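PDB 5AJ8: tubulin binding cofactor C from Leishmania major, which probably acts as a chaperone that binds tubulin and assists heterodimer assembly, and is represented here by its C-terminal domain. Local coordinates for residues 20-24 / 166-172; 39-43 / 96-102. The protein carries 1 engineered substitution. All blocks are in the same frame, centred on the assembly; numbering follows the deposited sequence.

Contact 1: 20-24 / 166-172; sequences DLFIS and TVFGPAT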
# COMPACT_ATOMS: atom_id res chain seq x y z
N ASP A 20 9.58 5.52 9.90
CA ASP A 20 9.31 4.74 8.71
C ASP A 20 9.20 3.24 9.03
O ASP A 20 9.98 2.72 9.82
CB ASP A 20 10.35 5.03 7.63
CG ASP A 20 10.21 6.46 7.06
OD1 ASP A 20 9.32 7.24 7.55
OD2 ASP A 20 10.97 6.80 6.13
N LEU A 21 8.19 2.58 8.47
CA LEU A 21 7.94 1.14 8.73
C LEU A 21 8.26 0.27 7.52
O LEU A 21 8.03 0.68 6.37
CB LEU A 21 6.48 0.91 9.14
CG LEU A 21 5.97 1.71 10.33
CD1 LEU A 21 4.54 1.27 10.60
CD2 LEU A 21 6.84 1.51 11.56
N PHE A 22 8.80 -0.92 7.78
CA PHE A 22 9.18 -1.87 6.74
C PHE A 22 8.42 -3.18 6.97
O PHE A 22 8.72 -3.92 7.89
CB PHE A 22 10.70 -2.06 6.73
CG PHE A 22 11.45 -0.78 6.44
CD1 PHE A 22 11.46 -0.25 5.16
CD2 PHE A 22 12.12 -0.10 7.44
CE1 PHE A 22 12.13 0.93 4.88
CE2 PHE A 22 12.79 1.11 7.17
CZ PHE A 22 12.80 1.61 5.89
N ILE A 23 7.41 -3.42 6.16
CA ILE A 23 6.49 -4.55 6.34
C ILE A 23 6.92 -5.65 5.38
O ILE A 23 6.85 -5.48 4.17
CB ILE A 23 5.05 -4.09 6.09
CG1 ILE A 23 4.75 -3.01 7.18
CG2 ILE A 23 4.06 -5.27 6.09
CD1 ILE A 23 3.31 -2.62 7.37
N SER A 24 7.37 -6.78 5.91
CA SER A 24 7.86 -7.86 5.03
C SER A 24 6.68 -8.60 4.37
O SER A 24 5.51 -8.35 4.68
CB SER A 24 8.80 -8.82 5.77
OG SER A 24 9.56 -9.60 4.85
N THR A 166 14.20 4.64 -1.10
CA THR A 166 14.47 3.95 0.16
C THR A 166 14.60 2.43 -0.03
O THR A 166 13.72 1.80 -0.60
CB THR A 166 13.38 4.25 1.22
OG1 THR A 166 13.37 5.66 1.53
CG2 THR A 166 13.66 3.49 2.50
N VAL A 167 15.71 1.86 0.46
CA VAL A 167 15.89 0.42 0.48
C VAL A 167 15.12 -0.20 1.66
O VAL A 167 15.09 0.37 2.76
CB VAL A 167 17.39 0.04 0.56
CG1 VAL A 167 17.57 -1.48 0.59
CG2 VAL A 167 18.15 0.66 -0.62
N PHE A 168 14.48 -1.34 1.42
CA PHE A 168 13.74 -2.04 2.46
C PHE A 168 14.68 -2.56 3.54
O PHE A 168 15.69 -3.23 3.24
CB PHE A 168 12.95 -3.23 1.89
CG PHE A 168 12.14 -3.99 2.93
CD1 PHE A 168 12.70 -5.03 3.65
CD2 PHE A 168 10.83 -3.65 3.19
CE1 PHE A 168 11.97 -5.71 4.60
CE2 PHE A 168 10.08 -4.33 4.14
CZ PHE A 168 10.66 -5.36 4.86
N GLY A 169 14.36 -2.25 4.79
CA GLY A 169 14.88 -3.01 5.91
C GLY A 169 15.54 -2.15 6.94
O GLY A 169 15.84 -0.99 6.68
N PRO A 170 15.75 -2.71 8.15
CA PRO A 170 15.33 -4.06 8.53
C PRO A 170 13.82 -4.13 8.78
O PRO A 170 13.18 -3.12 9.11
CB PRO A 170 16.10 -4.33 9.84
CG PRO A 170 16.82 -3.06 10.18
CD PRO A 170 16.33 -1.97 9.28
N ALA A 171 13.25 -5.32 8.64
CA ALA A 171 11.80 -5.49 8.75
C ALA A 171 11.31 -5.02 10.11
O ALA A 171 11.94 -5.31 11.12
CB ALA A 171 11.40 -6.93 8.52
N THR A 172 10.21 -4.28 10.12
CA THR A 172 9.52 -3.92 11.36
C THR A 172 8.94 -5.20 11.96
O THR A 172 8.31 -6.01 11.27
CB THR A 172 8.38 -2.92 11.10
OG1 THR A 172 8.90 -1.75 10.45
CG2 THR A 172 7.70 -2.52 12.38
O HOH W 1 10.52 0.24 11.63
O HOH W 2 7.34 -7.12 8.97
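Thr166 meets Phe22 through its methyl group. CG2 lies at the edge of the Phe22 ring, near its plane, 3.8 Å from Phe22 CE1. The hydroxyl of Thr166 is used elsewhere, in a hydrogen bond to Ser164 OG. Val167 contributes mainly its carbonyl O, which approaches the Phe22 ring obliquely. Phe168 follows with its CG anti to the backbone N (chi1 -179°), and this carries its ring in beside the strand. The edge of Phe22 points toward the face of Phe168 in a T-shaped pair, with centroids 5.6 Å apart and planes at 77°. Phe22 CB also sits over that face, 3.9 Å from the centroid of the Phe168 ring, as a CH-pi contact. Farther round the rim, Phe168 CZ lies 3.7 Å from Ser24 N. Gly169 then crosses one face of Phe22, with its N 3.5 Å from Phe22 CD1. A cis peptide bond leads into Pro170, whose O reaches Phe22 CB. Ala171 sets its CA near Phe22 O. Thr172 grips the backbone of Phe22 twice. Its OG1 accepts a nearly straight bond (169°) from Phe22 N at 2.8 Å. Its N donates to Phe22 O at 2.7 Å, in the carbonyl plane. One water bridges Thr172 OG1 and Asp20 O, and a second bridges Thr172 O and Ser24 N. Strand 21-23 is one of the two outermost strands of its sheet in the parallel beta-helix of this domain. Leu21 and Ile23 bond through their backbones to strand 38-41, while Phe22 N and O are taken by Thr172. Leu21 and Ile23 pack on strands 11-17 and 28-35, while Phe22 is held by the segment that follows strand 153-155.

Contact 2: 39-43 / 96-102; sequences IYCLP and YRCWVGL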
# COMPACT_ATOMS: atom_id res chain seq x y z
N ILE A 39 5.44 4.12 4.93
CA ILE A 39 5.26 2.69 5.17
C ILE A 39 5.57 1.93 3.88
O ILE A 39 4.89 2.10 2.89
CB ILE A 39 3.82 2.40 5.65
CG1 ILE A 39 3.50 3.20 6.91
CG2 ILE A 39 3.62 0.91 5.91
CD1 ILE A 39 2.07 3.02 7.39
N TYR A 40 6.61 1.12 3.91
CA TYR A 40 7.08 0.38 2.73
C TYR A 40 6.77 -1.10 2.92
O TYR A 40 7.36 -1.73 3.81
CB TYR A 40 8.58 0.59 2.59
CG TYR A 40 8.97 2.02 2.34
CD1 TYR A 40 8.81 2.57 1.09
CD2 TYR A 40 9.49 2.81 3.36
CE1 TYR A 40 9.15 3.88 0.86
CE2 TYR A 40 9.86 4.11 3.13
CZ TYR A 40 9.67 4.64 1.88
OH TYR A 40 10.04 5.92 1.64
N CYS A 41 5.85 -1.63 2.11
CA CYS A 41 5.47 -3.04 2.16
C CYS A 41 5.97 -3.84 0.95
O CYS A 41 5.69 -3.50 -0.20
CB CYS A 41 3.96 -3.23 2.25
SG CYS A 41 3.09 -2.18 3.44
N LEU A 42 6.68 -4.92 1.23
CA LEU A 42 6.93 -5.93 0.22
C LEU A 42 5.55 -6.53 -0.16
O LEU A 42 4.58 -6.42 0.59
CB LEU A 42 7.89 -7.00 0.74
CG LEU A 42 9.28 -6.52 1.17
CD1 LEU A 42 10.14 -7.68 1.64
CD2 LEU A 42 9.99 -5.75 0.05
N PRO A 43 5.43 -7.10 -1.37
CA PRO A 43 4.12 -7.61 -1.80
C PRO A 43 3.49 -8.58 -0.80
O PRO A 43 4.17 -9.45 -0.33
CB PRO A 43 4.44 -8.29 -3.15
CG PRO A 43 5.64 -7.54 -3.67
CD PRO A 43 6.44 -7.20 -2.44
N TYR A 96 2.41 1.63 -7.36
CA TYR A 96 3.46 0.99 -6.53
C TYR A 96 4.86 1.17 -7.13
O TYR A 96 5.88 1.19 -6.40
CB TYR A 96 3.11 -0.49 -6.41
CG TYR A 96 3.90 -1.36 -5.47
CD1 TYR A 96 3.96 -1.09 -4.11
CD2 TYR A 96 4.56 -2.49 -5.94
CE1 TYR A 96 4.63 -1.91 -3.24
CE2 TYR A 96 5.24 -3.32 -5.08
CZ TYR A 96 5.28 -3.02 -3.73
OH TYR A 96 5.95 -3.85 -2.87
N ARG A 97 4.92 1.29 -8.44
CA ARG A 97 6.17 1.50 -9.14
C ARG A 97 6.93 2.78 -8.66
O ARG A 97 8.13 2.89 -8.88
CB ARG A 97 5.96 1.50 -10.66
CG ARG A 97 5.12 2.65 -11.17
CD ARG A 97 4.92 2.59 -12.68
NE ARG A 97 4.00 3.64 -13.11
CZ ARG A 97 2.71 3.48 -13.43
NH1 ARG A 97 2.13 2.27 -13.42
NH2 ARG A 97 1.98 4.54 -13.79
N CYS A 98 6.23 3.72 -8.01
CA CYS A 98 6.91 4.87 -7.38
C CYS A 98 7.89 4.45 -6.29
O CYS A 98 8.75 5.24 -5.92
CB CYS A 98 5.89 5.87 -6.80
SG CYS A 98 4.88 6.60 -8.11
N TRP A 99 7.74 3.26 -5.72
CA TRP A 99 8.78 2.78 -4.81
C TRP A 99 9.93 2.19 -5.61
O TRP A 99 10.05 0.97 -5.75
CB TRP A 99 8.23 1.78 -3.77
CG TRP A 99 9.28 1.35 -2.77
CD1 TRP A 99 10.43 2.03 -2.44
CD2 TRP A 99 9.25 0.19 -1.96
NE1 TRP A 99 11.12 1.35 -1.48
CE2 TRP A 99 10.41 0.22 -1.15
CE3 TRP A 99 8.36 -0.88 -1.82
CZ2 TRP A 99 10.70 -0.78 -0.24
CZ3 TRP A 99 8.65 -1.86 -0.89
CH2 TRP A 99 9.79 -1.81 -0.12
N VAL A 100 10.76 3.08 -6.15
CA VAL A 100 11.92 2.72 -6.95
C VAL A 100 12.87 1.87 -6.13
O VAL A 100 13.48 0.94 -6.65
CB VAL A 100 12.66 3.97 -7.50
CG1 VAL A 100 13.89 3.55 -8.31
CG2 VAL A 100 11.74 4.82 -8.38
N GLY A 101 12.98 2.14 -4.83
CA GLY A 101 13.90 1.40 -3.95
C GLY A 101 13.61 -0.07 -3.73
O GLY A 101 14.49 -0.81 -3.29
N LEU A 102 12.38 -0.52 -4.03
CA LEU A 102 12.05 -1.93 -4.00
C LEU A 102 13.03 -2.73 -4.88
O LEU A 102 13.45 -3.84 -4.54
CB LEU A 102 10.62 -2.17 -4.49
CG LEU A 102 10.19 -3.64 -4.61
CD1 LEU A 102 10.27 -4.30 -3.25
CD2 LEU A 102 8.81 -3.82 -5.24
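Tyr40 lies against one face of the Trp99 indole. Tyr40 CD1 comes closest, 3.6 Å from Trp99 CE2. The Tyr40 ring and the five-membered ring of Trp99 are inclined at 38°, so they neither stack flat nor meet edge-to-face. Tyr40 CB adds a CH-pi contact over the six-membered ring, 4.0 Å from its centroid. Leu42 CD2 reaches Trp99 CH2 and touches Leu102 CD1 at 3.6 Å. The polar link is Tyr96 OH, which donates to Cys41 O at 2.7 Å. It arrives in the carbonyl plane, and Cys41 O lies at the edge of the Tyr96 ring, in its plane. The same carbonyl O also lies at the edge of the indole, 3.5 Å from Trp99 CZ3. Pro43 CD packs beside the hydroxyl, 3.4 Å from Tyr96 OH. In the parallel beta-helix of this domain, this contact joins the end of strand 38-41 to the segment that leaves strand 91-95. Trp99 is the central residue of an inverse gamma turn. With chi1 at -176° its CG points away from the backbone N, which carries the indole over to Tyr40. Behind the indole, Leu102 N lies over the opposite face. Trp99 NE1 is bonded to Thr166 and Trp99 O to His116, so both ring and backbone are held. Tyr40 OH is bonded to Ser164 and Arg162, and its ring also meets Tyr59. Trp119 of helix 116-122 packs on both Pro43 and Leu102.

Overall arrangement
Contacts 1 and 2 have centres about 10 Å apart, on the same side of the chain's centre. Both use the same parallel sheet, in which strands 21-23 and 38-41 are neighbours. Tyr40 N lies 2.9 Å from Leu21 O, a probable hydrogen bond between the strands. Phe22 CE1 packs 3.6 Å from Tyr40 CD2. Trp99 NE1 donates to Thr166 O at 2.8 Å, a link between the second segments. Along the chain, contact 2 is nested within the loop closed by contact 1. Contact 2 is buried, whereas contact 1 lies near the surface at the edge of the sheet. Between them, Thr166 OG1 lies 3.3 Å from Tyr40 OH, a weak contact.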